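Putative citrate lyase (Ralstonia eutropha, PDB 3QQW) is a putative magnesium-dependent lyase of the HpcH/HpaI aldolase/citrate lyase family, perhaps acting on (S)-citramalyl-CoA. Local coordinates at residues 175-189 with 193-207. Residues are numbered along the deposited sequence; the frame is centred on the assembly and turned at random.
Sequences FGLMDFVSGHHGAIP and MRSPGQFEHALLVRA
Leu204 CD2 packs against the side chains of Leu177, Phe180 and Val181. Leu204 CD2 lies 3.8 Å from Leu177 CD1. It also meets the edge of the Phe180 ring, in its plane. Leu204 CG stands anti to its carbonyl carbon (chi1 -61°), and this brings the branch nearer than the CB bond alone would. Beside it, Ala207 CB sits 3.5 Å from Phe180 CE2 and also touches the ring of Phe175. This buried part is tightly packed and largely apolar; no hydrogen bond crosses between the segments. His184 lies with CE1 over one face of Phe180, and His184 ND1 donates to Phe180 O (2.7 Å), in the plane of the imidazole. Ile188 CD1 covers a face of His184, while its CG2 lies over His201. His201 ND1 in turn caps helix 202-217 by accepting from Leu203 N. The more open side is selenomethionine on selenomethionine: Met193 CE touches Met178 CG at 3.7 Å. Met178 is exposed and Met193 partly so, while Met193 CG packs inward on Val181. Asp179, a predicted magnesium ligand, points away. The segments belong to the beta-alpha-beta crossover from strand 170-175 through helix 202-217 to strand 221-224, typical of a TIM barrel; short helix 177-182 is inserted after the first strand.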
ATOM      1  N   PHE C 175      -5.295  -1.121  16.158  1.00 35.04           N
ATOM      2  CA  PHE C 175      -4.082  -1.786  15.647  1.00 35.55           C
ATOM      3  C   PHE C 175      -3.430  -2.630  16.753  1.00 41.60           C
ATOM      4  O   PHE C 175      -3.020  -2.098  17.781  1.00 42.83           O
ATOM      5  CB  PHE C 175      -3.083  -0.782  15.074  1.00 36.96           C
ATOM      6  CG  PHE C 175      -1.998  -1.503  14.319  1.00 38.16           C
ATOM      7  CD1 PHE C 175      -2.270  -2.125  13.104  1.00 39.86           C
ATOM      8  CD2 PHE C 175      -0.720  -1.625  14.856  1.00 40.08           C
ATOM      9  CE1 PHE C 175      -1.284  -2.848  12.431  1.00 41.25           C
ATOM     10  CE2 PHE C 175       0.268  -2.345  14.184  1.00 43.29           C
ATOM     11  CZ  PHE C 175      -0.016  -2.942  12.968  1.00 41.20           C
ATOM     12  N   GLY C 176      -3.374  -3.937  16.538  1.00 37.76           N
ATOM     13  CA  GLY C 176      -2.774  -4.875  17.474  1.00 37.65           C
ATOM     14  C   GLY C 176      -1.387  -5.240  16.993  1.00 44.12           C
ATOM     15  O   GLY C 176      -1.219  -6.215  16.257  1.00 42.90           O
ATOM     16  N   LEU C 177      -0.385  -4.428  17.387  1.00 43.02           N
ATOM     17  CA  LEU C 177       1.012  -4.575  16.982  1.00 43.83           C
ATOM     18  C   LEU C 177       1.607  -5.941  17.381  1.00 52.97           C
ATOM     19  O   LEU C 177       2.158  -6.649  16.524  1.00 51.96           O
ATOM     20  CB  LEU C 177       1.861  -3.424  17.576  1.00 43.47           C
ATOM     21  CG  LEU C 177       3.379  -3.490  17.374  1.00 46.75           C
ATOM     22  CD1 LEU C 177       3.759  -3.310  15.896  1.00 46.37           C
ATOM     23  CD2 LEU C 177       4.066  -2.474  18.243  1.00 44.42           C
HETATM   24  N   MSE C 178       1.513  -6.288  18.671  1.00 54.11           N
HETATM   25  CA  MSE C 178       2.100  -7.508  19.210  1.00 56.95           C
HETATM   26  C   MSE C 178       1.613  -8.781  18.507  1.00 56.48           C
HETATM   27  O   MSE C 178       2.452  -9.561  18.063  1.00 56.22           O
HETATM   28  CB  MSE C 178       1.868  -7.622  20.707  1.00 61.96           C
HETATM   29  CG  MSE C 178       2.796  -8.635  21.329  1.00 75.90           C
HETATM   30 SE   MSE C 178       2.712  -8.648  23.225  0.75 90.54          SE
HETATM   31  CE  MSE C 178       4.691  -8.561  23.541  1.00 90.03           C
ATOM     32  N   ASP C 179       0.285  -8.988  18.388  1.00 50.04           N
ATOM     33  CA  ASP C 179      -0.264 -10.190  17.753  1.00 48.91           C
ATOM     34  C   ASP C 179       0.003 -10.196  16.261  1.00 49.15           C
ATOM     35  O   ASP C 179       0.188 -11.260  15.686  1.00 51.01           O
ATOM     36  CB  ASP C 179      -1.760 -10.330  18.051  1.00 50.89           C
ATOM     37  CG  ASP C 179      -2.035 -10.632  19.520  1.00 66.74           C
ATOM     38  OD1 ASP C 179      -1.500 -11.648  20.031  1.00 68.28           O
ATOM     39  OD2 ASP C 179      -2.745  -9.831  20.167  1.00 74.53           O
ATOM     40  N   PHE C 180       0.057  -9.019  15.645  1.00 41.75           N
ATOM     41  CA  PHE C 180       0.331  -8.855  14.233  1.00 39.58           C
ATOM     42  C   PHE C 180       1.759  -9.303  13.940  1.00 47.55           C
ATOM     43  O   PHE C 180       1.958 -10.112  13.026  1.00 49.95           O
ATOM     44  CB  PHE C 180       0.073  -7.397  13.774  1.00 38.47           C
ATOM     45  CG  PHE C 180       0.302  -7.196  12.297  1.00 37.99           C
ATOM     46  CD1 PHE C 180      -0.542  -7.801  11.350  1.00 37.19           C
ATOM     47  CD2 PHE C 180       1.398  -6.467  11.840  1.00 38.05           C
ATOM     48  CE1 PHE C 180      -0.307  -7.647   9.988  1.00 36.72           C
ATOM     49  CE2 PHE C 180       1.647  -6.337  10.472  1.00 40.15           C
ATOM     50  CZ  PHE C 180       0.782  -6.914   9.558  1.00 37.74           C
ATOM     51  N   VAL C 181       2.729  -8.846  14.747  1.00 43.58           N
ATOM     52  CA  VAL C 181       4.145  -9.204  14.606  1.00 44.41           C
ATOM     53  C   VAL C 181       4.346 -10.720  14.854  1.00 51.87           C
ATOM     54  O   VAL C 181       5.078 -11.353  14.097  1.00 54.02           O
ATOM     55  CB  VAL C 181       5.039  -8.326  15.534  1.00 47.95           C
ATOM     56  CG1 VAL C 181       6.430  -8.912  15.720  1.00 49.20           C
ATOM     57  CG2 VAL C 181       5.134  -6.901  15.003  1.00 46.98           C
ATOM     58  N   SER C 182       3.669 -11.302  15.864  1.00 48.75           N
ATOM     59  CA  SER C 182       3.786 -12.732  16.225  1.00 49.16           C
ATOM     60  C   SER C 182       3.362 -13.685  15.064  1.00 54.31           C
ATOM     61  O   SER C 182       3.882 -14.796  14.958  1.00 56.22           O
ATOM     62  CB  SER C 182       2.995 -13.042  17.493  1.00 49.10           C
ATOM     63  OG  SER C 182       1.627 -13.274  17.212  1.00 62.40           O
ATOM     64  N   GLY C 183       2.472 -13.227  14.187  1.00 50.10           N
ATOM     65  CA  GLY C 183       2.045 -14.011  13.033  1.00 49.42           C
ATOM     66  C   GLY C 183       3.001 -13.977  11.856  1.00 52.39           C
ATOM     67  O   GLY C 183       2.727 -14.611  10.837  1.00 53.82           O
ATOM     68  N   HIS C 184       4.140 -13.265  11.980  1.00 47.78           N
ATOM     69  CA  HIS C 184       5.096 -13.115  10.868  1.00 48.23           C
ATOM     70  C   HIS C 184       6.272 -14.113  10.880  1.00 57.95           C
ATOM     71  O   HIS C 184       7.256 -13.880  10.174  1.00 58.03           O
ATOM     72  CB  HIS C 184       5.621 -11.670  10.793  1.00 47.22           C
ATOM     73  CG  HIS C 184       4.627 -10.740  10.167  1.00 47.90           C
ATOM     74  ND1 HIS C 184       3.541 -10.258  10.880  1.00 47.08           N
ATOM     75  CD2 HIS C 184       4.566 -10.266   8.903  1.00 48.11           C
ATOM     76  CE1 HIS C 184       2.867  -9.513  10.035  1.00 45.36           C
ATOM     77  NE2 HIS C 184       3.452  -9.477   8.836  1.00 46.24           N
ATOM     78  N   HIS C 185       6.147 -15.250  11.609  1.00 60.56           N
ATOM     79  CA  HIS C 185       7.145 -16.339  11.662  1.00 65.36           C
ATOM     80  C   HIS C 185       8.580 -15.802  11.933  1.00 69.40           C
ATOM     81  O   HIS C 185       9.551 -16.218  11.287  1.00 70.08           O
ATOM     82  CB  HIS C 185       7.131 -17.153  10.339  1.00 69.05           C
ATOM     83  CG  HIS C 185       5.765 -17.504   9.809  1.00 73.43           C
ATOM     84  ND1 HIS C 185       5.155 -18.707  10.132  1.00 77.36           N
ATOM     85  CD2 HIS C 185       4.962 -16.824   8.948  1.00 74.04           C
ATOM     86  CE1 HIS C 185       4.000 -18.706   9.483  1.00 75.84           C
ATOM     87  NE2 HIS C 185       3.843 -17.596   8.755  1.00 74.26           N
ATOM     88  N   GLY C 186       8.679 -14.839  12.844  1.00 65.06           N
ATOM     89  CA  GLY C 186       9.938 -14.195  13.200  1.00 64.95           C
ATOM     90  C   GLY C 186      10.550 -13.254  12.174  1.00 65.61           C
ATOM     91  O   GLY C 186      11.688 -12.831  12.378  1.00 65.98           O
ATOM     92  N   ALA C 187       9.826 -12.901  11.076  1.00 58.88           N
ATOM     93  CA  ALA C 187      10.376 -12.027  10.022  1.00 58.08           C
ATOM     94  C   ALA C 187      10.441 -10.572  10.453  1.00 60.89           C
ATOM     95  O   ALA C 187      11.211  -9.785   9.885  1.00 58.78           O
ATOM     96  CB  ALA C 187       9.570 -12.147   8.750  1.00 57.51           C
ATOM     97  N   ILE C 188       9.598 -10.197  11.436  1.00 58.25           N
ATOM     98  CA  ILE C 188       9.611  -8.856  12.020  1.00 57.08           C
ATOM     99  C   ILE C 188      10.377  -8.977  13.344  1.00 64.31           C
ATOM    100  O   ILE C 188       9.924  -9.709  14.226  1.00 64.67           O
ATOM    101  CB  ILE C 188       8.213  -8.225  12.178  1.00 57.31           C
ATOM    102  CG1 ILE C 188       7.500  -8.101  10.808  1.00 55.63           C
ATOM    103  CG2 ILE C 188       8.326  -6.868  12.897  1.00 57.51           C
ATOM    104  CD1 ILE C 188       6.043  -7.635  10.863  1.00 49.60           C
ATOM    105  N   PRO C 189      11.564  -8.337  13.473  1.00 62.98           N
ATOM    106  CA  PRO C 189      12.338  -8.473  14.727  1.00 64.55           C
ATOM    107  C   PRO C 189      11.664  -7.771  15.902  1.00 69.28           C
ATOM    108  O   PRO C 189      10.795  -6.929  15.694  1.00 66.89           O
ATOM    109  CB  PRO C 189      13.691  -7.844  14.394  1.00 67.97           C
ATOM    110  CG  PRO C 189      13.445  -6.941  13.234  1.00 71.56           C
ATOM    111  CD  PRO C 189      12.241  -7.456  12.494  1.00 65.24           C
HETATM  112  N   MSE C 193       8.950  -3.891  17.458  1.00 63.34           N
HETATM  113  CA  MSE C 193       7.758  -3.863  18.286  1.00 62.99           C
HETATM  114  C   MSE C 193       7.776  -2.693  19.241  1.00 66.80           C
HETATM  115  O   MSE C 193       6.857  -2.517  20.042  1.00 67.00           O
HETATM  116  CB  MSE C 193       7.610  -5.174  19.030  1.00 66.91           C
HETATM  117  CG  MSE C 193       6.693  -6.111  18.312  1.00 74.61           C
HETATM  118 SE   MSE C 193       5.897  -7.248  19.564  0.75 85.61          SE
HETATM  119  CE  MSE C 193       5.091  -5.816  20.843  1.00 81.13           C
ATOM    120  N   ARG C 194       8.822  -1.881  19.151  1.00 63.38           N
ATOM    121  CA  ARG C 194       8.970  -0.677  19.965  1.00 62.49           C
ATOM    122  C   ARG C 194       9.359   0.486  19.070  1.00 60.68           C
ATOM    123  O   ARG C 194       9.644   0.290  17.890  1.00 58.69           O
ATOM    124  CB  ARG C 194       9.982  -0.883  21.117  1.00 65.37           C
ATOM    125  CG  ARG C 194      11.328  -1.423  20.682  1.00 72.64           C
ATOM    126  CD  ARG C 194      12.232  -1.760  21.842  1.00 81.08           C
ATOM    127  NE  ARG C 194      13.565  -2.103  21.353  1.00 97.68           N
ATOM    128  CZ  ARG C 194      14.085  -3.328  21.361  1.00114.33           C
ATOM    129  NH1 ARG C 194      13.394  -4.351  21.861  1.00 97.23           N
ATOM    130  NH2 ARG C 194      15.305  -3.541  20.879  1.00100.38           N
ATOM    131  N   SER C 195       9.312   1.698  19.613  1.00 55.58           N
ATOM    132  CA  SER C 195       9.671   2.903  18.875  1.00 54.81           C
ATOM    133  C   SER C 195      11.195   3.022  18.744  1.00 59.74           C
ATOM    134  O   SER C 195      11.910   2.612  19.666  1.00 60.53           O
ATOM    135  CB  SER C 195       9.088   4.132  19.559  1.00 55.41           C
ATOM    136  OG  SER C 195       7.676   4.067  19.501  1.00 51.73           O
ATOM    137  N   PRO C 196      11.728   3.510  17.598  1.00 55.31           N
ATOM    138  CA  PRO C 196      11.033   4.041  16.405  1.00 53.27           C
ATOM    139  C   PRO C 196      10.639   2.986  15.331  1.00 55.58           C
ATOM    140  O   PRO C 196       9.961   3.335  14.360  1.00 54.06           O
ATOM    141  CB  PRO C 196      12.069   5.031  15.844  1.00 56.19           C
ATOM    142  CG  PRO C 196      13.389   4.423  16.186  1.00 61.31           C
ATOM    143  CD  PRO C 196      13.195   3.625  17.456  1.00 57.37           C
ATOM    144  N   GLY C 197      11.048   1.727  15.506  1.00 51.48           N
ATOM    145  CA  GLY C 197      10.778   0.640  14.560  1.00 50.33           C
ATOM    146  C   GLY C 197       9.324   0.379  14.213  1.00 53.96           C
ATOM    147  O   GLY C 197       9.004   0.061  13.061  1.00 55.92           O
ATOM    148  N   GLN C 198       8.427   0.515  15.189  1.00 46.46           N
ATOM    149  CA  GLN C 198       6.989   0.284  14.993  1.00 42.96           C
ATOM    150  C   GLN C 198       6.353   1.356  14.101  1.00 43.37           C
ATOM    151  O   GLN C 198       5.213   1.177  13.643  1.00 39.29           O
ATOM    152  CB  GLN C 198       6.265   0.202  16.335  1.00 43.50           C
ATOM    153  CG  GLN C 198       6.434   1.426  17.238  1.00 37.35           C
ATOM    154  CD  GLN C 198       5.171   1.647  18.040  1.00 50.11           C
ATOM    155  OE1 GLN C 198       4.060   1.224  17.666  1.00 39.33           O
ATOM    156  NE2 GLN C 198       5.310   2.288  19.167  1.00 40.08           N
ATOM    157  N   PHE C 199       7.112   2.440  13.823  1.00 39.75           N
ATOM    158  CA  PHE C 199       6.679   3.539  12.967  1.00 38.42           C
ATOM    159  C   PHE C 199       7.485   3.589  11.673  1.00 45.32           C
ATOM    160  O   PHE C 199       7.244   4.478  10.846  1.00 45.72           O
ATOM    161  CB  PHE C 199       6.841   4.865  13.720  1.00 40.63           C
ATOM    162  CG  PHE C 199       5.954   5.033  14.929  1.00 41.81           C
ATOM    163  CD1 PHE C 199       4.565   5.099  14.795  1.00 43.17           C
ATOM    164  CD2 PHE C 199       6.503   5.229  16.194  1.00 43.04           C
ATOM    165  CE1 PHE C 199       3.747   5.283  15.922  1.00 43.39           C
ATOM    166  CE2 PHE C 199       5.682   5.432  17.307  1.00 44.57           C
ATOM    167  CZ  PHE C 199       4.317   5.443  17.172  1.00 40.70           C
ATOM    168  N   GLU C 200       8.453   2.656  11.501  1.00 44.90           N
ATOM    169  CA  GLU C 200       9.410   2.683  10.393  1.00 47.23           C
ATOM    170  C   GLU C 200       9.587   1.360   9.628  1.00 52.45           C
ATOM    171  O   GLU C 200       9.915   1.417   8.439  1.00 54.58           O
ATOM    172  CB  GLU C 200      10.774   3.159  10.894  1.00 50.63           C
ATOM    173  CG  GLU C 200      10.756   4.640  11.252  1.00 63.42           C
ATOM    174  CD  GLU C 200      11.862   5.147  12.157  1.00 82.48           C
ATOM    175  OE1 GLU C 200      12.876   4.434  12.340  1.00 80.89           O
ATOM    176  OE2 GLU C 200      11.722   6.282  12.663  1.00 75.36           O
ATOM    177  N   HIS C 201       9.385   0.194  10.272  1.00 46.80           N
ATOM    178  CA  HIS C 201       9.488  -1.102   9.584  1.00 45.52           C
ATOM    179  C   HIS C 201       8.433  -1.128   8.470  1.00 46.73           C
ATOM    180  O   HIS C 201       7.261  -0.835   8.727  1.00 45.73           O
ATOM    181  CB  HIS C 201       9.311  -2.273  10.569  1.00 45.77           C
ATOM    182  CG  HIS C 201       9.566  -3.622   9.969  1.00 49.34           C
ATOM    183  ND1 HIS C 201       8.627  -4.258   9.158  1.00 49.97           N
ATOM    184  CD2 HIS C 201      10.654  -4.414  10.077  1.00 53.20           C
ATOM    185  CE1 HIS C 201       9.178  -5.409   8.800  1.00 50.56           C
ATOM    186  NE2 HIS C 201      10.397  -5.548   9.325  1.00 53.08           N
ATOM    187  N   ALA C 202       8.866  -1.425   7.242  1.00 42.51           N
ATOM    188  CA  ALA C 202       8.042  -1.418   6.034  1.00 41.06           C
ATOM    189  C   ALA C 202       6.714  -2.161   6.195  1.00 43.92           C
ATOM    190  O   ALA C 202       5.692  -1.649   5.739  1.00 43.15           O
ATOM    191  CB  ALA C 202       8.830  -2.005   4.879  1.00 42.56           C
ATOM    192  N   LEU C 203       6.712  -3.330   6.872  1.00 39.43           N
ATOM    193  CA  LEU C 203       5.497  -4.108   7.069  1.00 37.72           C
ATOM    194  C   LEU C 203       4.567  -3.460   8.081  1.00 41.38           C
ATOM    195  O   LEU C 203       3.345  -3.582   7.950  1.00 39.76           O
ATOM    196  CB  LEU C 203       5.813  -5.548   7.489  1.00 38.46           C
ATOM    197  CG  LEU C 203       6.581  -6.426   6.468  1.00 42.86           C
ATOM    198  CD1 LEU C 203       6.735  -7.824   6.997  1.00 42.74           C
ATOM    199  CD2 LEU C 203       5.910  -6.443   5.098  1.00 41.99           C
ATOM    200  N   LEU C 204       5.136  -2.755   9.075  1.00 38.05           N
ATOM    201  CA  LEU C 204       4.353  -2.107  10.123  1.00 36.83           C
ATOM    202  C   LEU C 204       3.783  -0.793   9.615  1.00 40.51           C
ATOM    203  O   LEU C 204       2.607  -0.512   9.859  1.00 39.58           O
ATOM    204  CB  LEU C 204       5.209  -1.937  11.380  1.00 37.94           C
ATOM    205  CG  LEU C 204       5.698  -3.281  11.971  1.00 42.05           C
ATOM    206  CD1 LEU C 204       6.515  -3.069  13.202  1.00 41.66           C
ATOM    207  CD2 LEU C 204       4.503  -4.230  12.268  1.00 43.83           C
ATOM    208  N   VAL C 205       4.567  -0.047   8.815  1.00 37.44           N
ATOM    209  CA  VAL C 205       4.118   1.209   8.189  1.00 36.92           C
ATOM    210  C   VAL C 205       2.940   0.878   7.300  1.00 40.33           C
ATOM    211  O   VAL C 205       1.913   1.522   7.406  1.00 41.32           O
ATOM    212  CB  VAL C 205       5.257   1.936   7.399  1.00 39.79           C
ATOM    213  CG1 VAL C 205       4.720   3.132   6.628  1.00 38.70           C
ATOM    214  CG2 VAL C 205       6.370   2.381   8.330  1.00 39.77           C
ATOM    215  N   ARG C 206       3.085  -0.182   6.479  1.00 36.58           N
ATOM    216  CA  ARG C 206       2.096  -0.680   5.535  1.00 34.11           C
ATOM    217  C   ARG C 206       0.811  -1.081   6.258  1.00 36.94           C
ATOM    218  O   ARG C 206      -0.270  -0.646   5.866  1.00 36.87           O
ATOM    219  CB  ARG C 206       2.692  -1.854   4.748  1.00 33.33           C
ATOM    220  CG  ARG C 206       1.730  -2.506   3.794  1.00 32.02           C
ATOM    221  CD  ARG C 206       2.290  -3.791   3.238  1.00 35.26           C
ATOM    222  NE  ARG C 206       1.343  -4.389   2.298  1.00 38.36           N
ATOM    223  CZ  ARG C 206       0.313  -5.145   2.649  1.00 47.32           C
ATOM    224  NH1 ARG C 206       0.110  -5.456   3.926  1.00 38.77           N
ATOM    225  NH2 ARG C 206      -0.494  -5.641   1.726  1.00 42.76           N
ATOM    226  N   ALA C 207       0.931  -1.876   7.314  1.00 34.79           N
ATOM    227  CA  ALA C 207      -0.197  -2.350   8.099  1.00 35.03           C
ATOM    228  C   ALA C 207      -0.938  -1.180   8.779  1.00 39.65           C
ATOM    229  O   ALA C 207      -2.146  -1.037   8.616  1.00 38.51           O
ATOM    230  CB  ALA C 207       0.296  -3.339   9.141  1.00 36.25           C
TER